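SYE1 (Shewanella oneidensis, PDB 4AWT) binds flavin mononucleotide and probably catalyses NAD(P)H-dependent redox reactions at CH-CH groups. Local coordinates at residues 47-52 and 91-96; 78-83 and 171-176; 180-185 and 232-237. The protein carries 1 engineered substitution. All blocks are in the same frame, centred on the assembly; numbering follows the deposited sequence.

Contact 1: residues 47-52 and 91-96; sequences QRASAG and HAKGCA
The methyl group of Ala49 points at the CB atoms of Lys93 and Cys95. Lys93, Gly94 and Cys95 each have two conformers. Ala49 CB lies 3.7 Å from Cys95 CB. Its approach to Lys93 CB, at 3.5 Å, is tighter than usual, but the alternate conformer makes that strain doubtful. The Lys93 chain bends at chi2 (-55°) and leads off; its NZ is hydrogen-bonded to a polyether that is probably from the crystallisation liquor. Both segments lead from an outer helix into a strand of the TIM barrel. Residues 47-52 join helix 39-46 to strand 53-60. Residues 91-96 join helix 77-92 to strand 96-102. Gly94, with positive phi, is the first residue after helix 77-92 to leave helical backbone angles. In Cys95, SG is anti to the backbone N (chi1 -177°). This puts SG 3.4 Å from Ala51 O, while Cys95 CB lies 3.3 Å from Ala49 O. Two waters bridge the backbones. One joins Ala49 O, at 2.8 Å, to Lys93 O. The other joins Ala51 O, at 2.7 Å, to Gly94 O. A type I turn from Arg48 to Ala51 shapes 47-52. At the end of 91-96, Ala96 pairs by backbone hydrogen bonds with Ile54.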
loop_
_atom_site.group_PDB
_atom_site.type_symbol
_atom_site.label_atom_id
_atom_site.label_comp_id
_atom_site.label_asym_id
_atom_site.label_seq_id
_atom_site.Cartn_x
_atom_site.Cartn_y
_atom_site.Cartn_z
ATOM N N GLN A 47 5.358 -13.034 12.854
ATOM C CA GLN A 47 5.755 -12.377 14.100
ATOM C C GLN A 47 4.871 -11.206 14.454
ATOM O O GLN A 47 4.839 -10.806 15.618
ATOM C CB GLN A 47 7.187 -11.878 13.999
ATOM C CG GLN A 47 8.265 -12.949 14.085
ATOM C CD GLN A 47 9.656 -12.405 13.940
ATOM O OE1 GLN A 47 10.654 -13.161 14.298
ATOM N NE2 GLN A 47 9.861 -11.271 13.504
ATOM N N ARG A 48 4.213 -10.611 13.464
ATOM C CA ARG A 48 3.436 -9.379 13.604
ATOM C C ARG A 48 1.933 -9.625 13.540
ATOM O O ARG A 48 1.146 -8.693 13.477
ATOM C CB ARG A 48 3.940 -8.368 12.558
ATOM C CG ARG A 48 5.328 -7.881 12.938
ATOM C CD ARG A 48 6.170 -7.295 11.802
ATOM N NE ARG A 48 7.458 -6.852 12.300
ATOM C CZ ARG A 48 8.408 -7.670 12.703
ATOM N NH1 ARG A 48 8.334 -8.949 12.481
ATOM N NH2 ARG A 48 9.474 -7.184 13.349
ATOM N N ALA A 49 1.536 -10.891 13.613
ATOM C CA ALA A 49 0.145 -11.300 13.395
ATOM C C ALA A 49 -0.745 -11.063 14.589
ATOM O O ALA A 49 -1.938 -11.446 14.527
ATOM C CB ALA A 49 0.137 -12.736 12.901
ATOM N N SER A 50 -0.288 -10.382 15.637
ATOM C CA SER A 50 -1.194 -9.862 16.644
ATOM C C SER A 50 -1.885 -8.586 16.171
ATOM O O SER A 50 -2.811 -8.130 16.831
ATOM C CB SER A 50 -0.507 -9.664 17.991
ATOM O OG SER A 50 0.461 -8.664 17.917
ATOM N N ALA A 51 -1.452 -7.997 15.041
ATOM C CA ALA A 51 -2.245 -6.971 14.405
ATOM C C ALA A 51 -3.648 -7.499 14.133
ATOM O O ALA A 51 -3.845 -8.678 13.894
ATOM C CB ALA A 51 -1.590 -6.583 13.086
ATOM N N GLY A 52 -4.600 -6.590 14.055
ATOM C CA GLY A 52 -5.922 -6.961 13.579
ATOM C C GLY A 52 -5.931 -7.312 12.089
ATOM O O GLY A 52 -6.624 -8.218 11.650
ATOM N N HIS A 91 -2.034 -16.951 8.843
ATOM C CA HIS A 91 -3.314 -17.527 9.234
ATOM C C HIS A 91 -3.141 -18.514 10.394
ATOM O O HIS A 91 -4.089 -18.616 11.210
ATOM C CB HIS A 91 -3.938 -18.236 8.043
ATOM C CG HIS A 91 -4.505 -17.241 7.076
ATOM N ND1 HIS A 91 -4.541 -17.434 5.711
ATOM C CD2 HIS A 91 -5.038 -16.045 7.265
ATOM C CE1 HIS A 91 -5.104 -16.387 5.148
ATOM N NE2 HIS A 91 -5.434 -15.521 6.040
ATOM N N ALA A 92 -2.023 -19.175 10.493
ATOM C CA ALA A 92 -1.790 -20.072 11.637
ATOM C C ALA A 92 -1.759 -19.303 12.958
ATOM O O ALA A 92 -2.027 -19.873 13.998
ATOM C CB ALA A 92 -0.506 -20.838 11.437
ATOM N N LYS A 93 -1.470 -18.006 12.901
ATOM C CA LYS A 93 -1.514 -17.140 14.053
ATOM C C LYS A 93 -2.854 -16.514 14.313
ATOM O O LYS A 93 -3.116 -15.861 15.345
ATOM C CB LYS A 93 -0.574 -15.948 13.973
ATOM C CG LYS A 93 0.832 -16.410 13.703
ATOM C CD LYS A 93 1.405 -17.441 14.694
ATOM C CE LYS A 93 2.912 -17.543 14.377
ATOM N NZ LYS A 93 3.488 -18.551 15.312
ATOM N N GLY A 94 -3.852 -16.709 13.491
ATOM C CA GLY A 94 -5.111 -15.983 13.734
ATOM C C GLY A 94 -4.953 -14.534 13.291
ATOM O O GLY A 94 -4.744 -13.695 14.117
ATOM N N CYS A 95 -5.023 -14.253 12.025
ATOM C CA CYS A 95 -4.811 -12.873 11.604
ATOM C C CYS A 95 -5.324 -12.862 10.167
ATOM O O CYS A 95 -5.361 -13.892 9.516
ATOM C CB CYS A 95 -3.391 -12.368 11.686
ATOM S SG CYS A 95 -3.106 -10.657 11.267
ATOM N N ALA A 96 -5.760 -11.733 9.705
ATOM C CA ALA A 96 -6.164 -11.496 8.312
ATOM C C ALA A 96 -5.050 -10.772 7.589
ATOM O O ALA A 96 -4.368 -9.935 8.165
ATOM C CB ALA A 96 -7.434 -10.661 8.257
HETATM O O HOH W 1 -2.466 -13.493 16.373
HETATM O O HOH W 2 -5.040 -10.979 14.692
#

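Contact 2: residues 78-83 and 171-176; sequences EQIAGW and MEAGFD
On the outer helix 77-92 of the TIM barrel, Ile80 and Trp83 pack against Ala173 and Phe175, just past the end of helix 153-172. The two rings form an offset edge-to-face pair, the edge of Phe175 toward the face of Trp83. Phe175 CZ lies over the indole, 3.6 Å from Trp83 CE3 and offset toward the rim. The Phe175 ring and the five-membered ring of Trp83 are inclined at 64°, with centroids 5.2 Å apart. Trp83 CG is anti to the carbonyl carbon (chi1 -81°), which brings the indole to Phe175, and chi2 (128°) turns its face to the edge. At the indole edge, NE1 is hydrogen-bonded to Thr59 OG1, which helps hold the ring's rotation. Ala173 CB packs on the helix itself, 3.8 Å from Trp83 CB and 3.5 Å from Ile80 O. Ile80 CG2 rests on the Glu172 chain, 3.9 Å from Glu172 CG; the two side chains cross at about a right angle. An alanine in place of Trp83 would probably leave the Phe175 edge without a face to meet and Thr59 without this partner. Gly174, with positive phi, ends helix 153-172 in a Schellman motif. Such contacts between one outer helix and the end of the next, where the chain turns into its strand, are typical of a beta/alpha barrel.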
loop_
_atom_site.group_PDB
_atom_site.type_symbol
_atom_site.label_atom_id
_atom_site.label_comp_id
_atom_site.label_asym_id
_atom_site.label_seq_id
_atom_site.Cartn_x
_atom_site.Cartn_y
_atom_site.Cartn_z
ATOM N N GLU A 78 5.441 -19.187 -9.142
ATOM C CA GLU A 78 6.358 -19.278 -8.007
ATOM C C GLU A 78 6.103 -18.155 -7.009
ATOM O O GLU A 78 6.183 -18.349 -5.796
ATOM C CB GLU A 78 7.783 -19.232 -8.470
ATOM C CG GLU A 78 8.105 -20.368 -9.414
ATOM C CD GLU A 78 7.790 -20.145 -10.873
ATOM O OE1 GLU A 78 7.099 -19.291 -11.445
ATOM O OE2 GLU A 78 8.331 -20.954 -11.694
ATOM N N GLN A 79 5.838 -16.955 -7.522
ATOM C CA GLN A 79 5.527 -15.813 -6.652
ATOM C C GLN A 79 4.273 -16.074 -5.850
ATOM O O GLN A 79 4.184 -15.705 -4.669
ATOM C CB GLN A 79 5.387 -14.561 -7.503
ATOM C CG GLN A 79 6.698 -13.991 -7.929
ATOM C CD GLN A 79 6.578 -12.957 -9.033
ATOM O OE1 GLN A 79 5.482 -12.710 -9.561
ATOM N NE2 GLN A 79 7.662 -12.322 -9.367
ATOM N N ILE A 80 3.249 -16.642 -6.487
ATOM C CA ILE A 80 2.013 -16.974 -5.789
ATOM C C ILE A 80 2.304 -17.954 -4.673
ATOM O O ILE A 80 1.798 -17.820 -3.561
ATOM C CB ILE A 80 0.978 -17.487 -6.807
ATOM C CG1 ILE A 80 0.600 -16.375 -7.768
ATOM C CG2 ILE A 80 -0.214 -18.129 -6.142
ATOM C CD1 ILE A 80 -0.210 -16.863 -8.958
ATOM N N ALA A 81 3.120 -18.971 -4.964
ATOM C CA ALA A 81 3.446 -19.985 -3.970
ATOM C C ALA A 81 4.255 -19.414 -2.837
ATOM O O ALA A 81 4.075 -19.821 -1.678
ATOM C CB ALA A 81 4.205 -21.105 -4.687
ATOM N N GLY A 82 5.184 -18.495 -3.125
ATOM C CA GLY A 82 5.917 -17.857 -2.033
ATOM C C GLY A 82 5.001 -17.091 -1.131
ATOM O O GLY A 82 5.096 -17.133 0.113
ATOM N N TRP A 83 4.042 -16.379 -1.712
ATOM C CA TRP A 83 3.045 -15.697 -0.903
ATOM C C TRP A 83 2.182 -16.672 -0.121
ATOM O O TRP A 83 1.785 -16.345 0.991
ATOM C CB TRP A 83 2.226 -14.731 -1.726
ATOM C CG TRP A 83 2.827 -13.406 -2.009
ATOM C CD1 TRP A 83 2.975 -12.808 -3.232
ATOM C CD2 TRP A 83 3.301 -12.451 -1.048
ATOM N NE1 TRP A 83 3.499 -11.567 -3.107
ATOM C CE2 TRP A 83 3.708 -11.308 -1.768
ATOM C CE3 TRP A 83 3.398 -12.426 0.343
ATOM C CZ2 TRP A 83 4.228 -10.176 -1.136
ATOM C CZ3 TRP A 83 3.905 -11.305 0.964
ATOM C CH2 TRP A 83 4.315 -10.198 0.226
ATOM N N MET A 171 -5.845 -14.302 -4.353
ATOM C CA MET A 171 -6.756 -15.262 -3.771
ATOM C C MET A 171 -6.155 -16.662 -3.844
ATOM O O MET A 171 -6.263 -17.437 -2.879
ATOM C CB MET A 171 -8.135 -15.213 -4.399
ATOM C CG MET A 171 -8.867 -13.885 -4.239
ATOM S SD MET A 171 -9.049 -13.299 -2.544
ATOM C CE MET A 171 -7.626 -12.281 -2.342
ATOM N N GLU A 172 -5.506 -16.991 -4.950
ATOM C CA GLU A 172 -4.865 -18.300 -5.076
ATOM C C GLU A 172 -3.752 -18.466 -4.050
ATOM O O GLU A 172 -3.503 -19.578 -3.579
ATOM C CB GLU A 172 -4.279 -18.463 -6.485
ATOM C CG GLU A 172 -3.711 -19.839 -6.776
ATOM C CD GLU A 172 -3.107 -20.058 -8.149
ATOM O OE1 GLU A 172 -3.247 -19.233 -9.031
ATOM O OE2 GLU A 172 -2.565 -21.174 -8.236
ATOM N N ALA A 173 -3.080 -17.371 -3.687
ATOM C CA ALA A 173 -2.038 -17.345 -2.675
ATOM C C ALA A 173 -2.593 -17.364 -1.252
ATOM O O ALA A 173 -1.798 -17.381 -0.312
ATOM C CB ALA A 173 -1.162 -16.158 -2.841
ATOM N N GLY A 174 -3.901 -17.353 -1.085
ATOM C CA GLY A 174 -4.515 -17.432 0.228
ATOM C C GLY A 174 -4.675 -16.127 0.953
ATOM O O GLY A 174 -4.990 -16.129 2.133
ATOM N N PHE A 175 -4.480 -14.997 0.280
ATOM C CA PHE A 175 -4.818 -13.733 0.920
ATOM C C PHE A 175 -6.307 -13.631 1.165
ATOM O O PHE A 175 -7.125 -14.183 0.427
ATOM C CB PHE A 175 -4.354 -12.539 0.068
ATOM C CG PHE A 175 -2.856 -12.345 0.040
ATOM C CD1 PHE A 175 -2.241 -11.629 1.058
ATOM C CD2 PHE A 175 -2.077 -12.824 -0.976
ATOM C CE1 PHE A 175 -0.870 -11.393 1.039
ATOM C CE2 PHE A 175 -0.702 -12.570 -1.012
ATOM C CZ PHE A 175 -0.113 -11.847 -0.004
ATOM N N ASP A 176 -6.673 -12.863 2.192
ATOM C CA ASP A 176 -8.053 -12.585 2.485
ATOM C C ASP A 176 -8.657 -11.492 1.633
ATOM O O ASP A 176 -9.880 -11.352 1.580
ATOM C CB ASP A 176 -8.172 -12.229 3.980
ATOM C CG ASP A 176 -7.703 -13.379 4.842
ATOM O OD1 ASP A 176 -8.354 -14.427 4.795
ATOM O OD2 ASP A 176 -6.668 -13.216 5.523
#

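Contact 3: residues 180-185 and 232-237; sequences LHAANG and VRLAPL. With FMN (flavin mononucleotide), chain B.
His181 and Arg233 pair on adjacent parallel strands of the TIM barrel and reach FMN from the same face of the sheet. Arg233 runs extended from CG to NE, with CG anti to the backbone N (chi1 -157°). This carries the guanidinium to the flavin and its ribityl chain. Arg233 NH1 gives a hydrogen bond to FMN O2 at 2.8 Å and another to FMN O2' at 3.0 Å. Arg233 NH2 bonds to FMN O3' at 2.8 Å. The guanidinium meets the N1 side of the flavin edge-on, and its charge would probably stabilise negative charge there in the reduced cofactor. FMN O2 also lies over a face of the His181 ring, 3.0 Å from His181 NE2. The His181 ring stacks with that of Trp102 and meets Tyr186 edge to face. Arg233 N bonds to Leu180 O at 2.9 Å, nearly straight at 173°. Ala182 N bonds to Arg233 O at 2.9 Å, more bent. On the other face of the sheet, Leu180 touches Val232 and packs on helix 212-225. Beyond the strands, the Ala183 and Ala235 methyls meet, and a water links Ala182 O to Ala235 N. Ala183 N donates to His181 ND1 at 3.2 Å, which helps set the turn of the imidazole; the donor is tilted 21° from the ring plane.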
loop_
_atom_site.group_PDB
_atom_site.type_symbol
_atom_site.label_atom_id
_atom_site.label_comp_id
_atom_site.label_asym_id
_atom_site.label_seq_id
_atom_site.Cartn_x
_atom_site.Cartn_y
_atom_site.Cartn_z
ATOM N N LEU A 180 -5.627 -1.993 -3.208
ATOM C CA LEU A 180 -5.103 -1.304 -4.381
ATOM C C LEU A 180 -4.258 -0.132 -3.935
ATOM O O LEU A 180 -4.750 0.794 -3.297
ATOM C CB LEU A 180 -6.262 -0.805 -5.220
ATOM C CG LEU A 180 -5.883 0.007 -6.453
ATOM C CD1 LEU A 180 -5.022 -0.834 -7.404
ATOM C CD2 LEU A 180 -7.130 0.536 -7.139
ATOM N N HIS A 181 -2.977 -0.133 -4.302
ATOM C CA HIS A 181 -2.114 1.012 -3.983
ATOM C C HIS A 181 -2.428 2.118 -4.997
ATOM O O HIS A 181 -1.927 2.085 -6.122
ATOM C CB HIS A 181 -0.649 0.647 -4.028
ATOM C CG HIS A 181 0.232 1.649 -3.356
ATOM N ND1 HIS A 181 -0.199 2.882 -3.015
ATOM C CD2 HIS A 181 1.512 1.476 -2.925
ATOM C CE1 HIS A 181 0.814 3.465 -2.404
ATOM N NE2 HIS A 181 1.851 2.657 -2.316
ATOM N N ALA A 182 -3.250 3.077 -4.623
ATOM C CA ALA A 182 -3.568 4.231 -5.420
ATOM C C ALA A 182 -3.037 5.505 -4.784
ATOM O O ALA A 182 -3.529 6.602 -5.063
ATOM C CB ALA A 182 -5.075 4.309 -5.696
ATOM N N ALA A 183 -1.969 5.360 -4.017
ATOM C CA ALA A 183 -1.397 6.394 -3.167
ATOM C C ALA A 183 0.067 6.625 -3.525
ATOM O O ALA A 183 0.608 6.067 -4.474
ATOM C CB ALA A 183 -1.610 6.001 -1.703
ATOM N N ASN A 184 0.686 7.489 -2.719
ATOM C CA ASN A 184 2.088 7.806 -2.605
ATOM C C ASN A 184 2.765 7.961 -3.975
ATOM O O ASN A 184 3.929 7.590 -4.147
ATOM C CB ASN A 184 2.791 6.802 -1.707
ATOM C CG ASN A 184 2.221 6.877 -0.311
ATOM O OD1 ASN A 184 1.447 7.753 0.018
ATOM N ND2 ASN A 184 2.597 5.937 0.519
ATOM N N GLY A 185 2.073 8.607 -4.896
ATOM C CA GLY A 185 2.686 9.022 -6.129
ATOM C C GLY A 185 2.823 7.944 -7.183
ATOM O O GLY A 185 3.475 8.204 -8.211
ATOM N N VAL A 232 -8.700 0.057 -0.823
ATOM C CA VAL A 232 -7.967 0.981 -1.649
ATOM C C VAL A 232 -7.200 1.945 -0.750
ATOM O O VAL A 232 -7.764 2.430 0.229
ATOM C CB VAL A 232 -8.880 1.757 -2.605
ATOM C CG1 VAL A 232 -8.117 2.797 -3.415
ATOM C CG2 VAL A 232 -9.628 0.803 -3.528
ATOM N N ARG A 233 -5.964 2.264 -1.125
ATOM C CA ARG A 233 -5.146 3.241 -0.428
ATOM C C ARG A 233 -5.026 4.507 -1.270
ATOM O O ARG A 233 -4.708 4.449 -2.459
ATOM C CB ARG A 233 -3.761 2.678 -0.119
ATOM C CG ARG A 233 -3.114 3.418 1.047
ATOM C CD ARG A 233 -1.827 2.791 1.536
ATOM N NE ARG A 233 -1.576 3.216 2.908
ATOM C CZ ARG A 233 -0.418 3.229 3.548
ATOM N NH1 ARG A 233 0.712 3.050 2.935
ATOM N NH2 ARG A 233 -0.415 3.505 4.856
ATOM N N LEU A 234 -5.257 5.661 -0.611
ATOM C CA LEU A 234 -5.156 6.988 -1.200
ATOM C C LEU A 234 -4.243 7.869 -0.354
ATOM O O LEU A 234 -4.117 7.659 0.859
ATOM C CB LEU A 234 -6.527 7.686 -1.323
ATOM C CG LEU A 234 -7.541 6.977 -2.211
ATOM C CD1 LEU A 234 -8.854 7.760 -2.164
ATOM C CD2 LEU A 234 -7.069 6.824 -3.657
ATOM N N ALA A 235 -3.663 8.883 -0.986
ATOM C CA ALA A 235 -2.822 9.875 -0.332
ATOM C C ALA A 235 -3.247 11.259 -0.773
ATOM O O ALA A 235 -2.686 11.838 -1.709
ATOM C CB ALA A 235 -1.379 9.647 -0.641
ATOM N N PRO A 236 -4.264 11.840 -0.140
ATOM C CA PRO A 236 -4.799 13.112 -0.637
ATOM C C PRO A 236 -3.808 14.256 -0.602
ATOM O O PRO A 236 -3.866 15.116 -1.502
ATOM C CB PRO A 236 -5.989 13.378 0.289
ATOM C CG PRO A 236 -6.432 12.013 0.761
ATOM C CD PRO A 236 -5.109 11.254 0.924
ATOM N N LEU A 237 -2.972 14.346 0.439
ATOM C CA LEU A 237 -2.266 15.566 0.701
ATOM C C LEU A 237 -0.746 15.426 0.667
ATOM O O LEU A 237 -0.039 16.449 0.514
ATOM C CB LEU A 237 -2.653 16.172 2.046
ATOM C CG LEU A 237 -4.111 16.578 2.151
ATOM C CD1 LEU A 237 -4.357 17.118 3.555
ATOM C CD2 LEU A 237 -4.507 17.619 1.134
HETATM N N1 FMN B . 3.321 2.289 1.806
HETATM C C2 FMN B . 2.684 1.573 0.887
HETATM O O2 FMN B . 1.497 1.827 0.549
HETATM N N3 FMN B . 3.322 0.508 0.267
HETATM C C4 FMN B . 4.624 0.135 0.560
HETATM O O4 FMN B . 5.088 -0.907 0.028
HETATM C C4A FMN B . 5.312 0.964 1.443
HETATM N N5 FMN B . 6.656 0.727 1.728
HETATM C C5A FMN B . 7.180 1.300 2.918
HETATM C C6 FMN B . 8.403 0.893 3.390
HETATM C C7 FMN B . 8.952 1.415 4.586
HETATM C C7M FMN B . 10.242 0.826 5.105
HETATM C C8 FMN B . 8.257 2.384 5.245
HETATM C C8M FMN B . 8.755 2.973 6.549
HETATM C C9 FMN B . 7.006 2.820 4.762
HETATM C C9A FMN B . 6.449 2.278 3.602
HETATM N N10 FMN B . 5.171 2.666 3.149
HETATM C C10 FMN B . 4.582 1.965 2.114
HETATM C "C1'" FMN B . 4.402 3.647 3.920
HETATM C "C2'" FMN B . 3.787 3.069 5.208
HETATM O "O2'" FMN B . 2.744 2.159 4.901
HETATM C "C3'" FMN B . 3.175 4.138 6.091
HETATM O "O3'" FMN B . 2.045 4.747 5.486
HETATM C "C4'" FMN B . 4.150 5.239 6.547
HETATM O "O4'" FMN B . 5.391 4.700 6.975
HETATM C "C5'" FMN B . 3.539 6.163 7.583
HETATM O "O5'" FMN B . 3.203 5.454 8.787
HETATM P P FMN B . 4.205 5.513 10.053
HETATM O O1P FMN B . 5.453 4.771 9.645
HETATM O O2P FMN B . 4.479 6.972 10.345
HETATM O O3P FMN B . 3.425 4.809 11.135
HETATM O O HOH W 3 -3.834 9.071 -3.805
#

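In the fold
Contacts 1 and 2 share helix 77-92 and touch directly. His91 NE2 of contact 1 makes a probable hydrogen bond to Asp176 OD2 of contact 2, at 2.7 Å. Their centres are about 16 Å apart. Contact 3 stands apart from them, with its centre about 24 Å from that of contact 1 and about 23 Å from that of contact 2. It continues the chain from contact 2, since helix 153-172 leads into strand 177-181. Contact 3 alone holds FMN directly. The side chain of Trp83 in contact 2 is about 9 Å from the cofactor, and that of Ala51 in contact 1 about 13 Å.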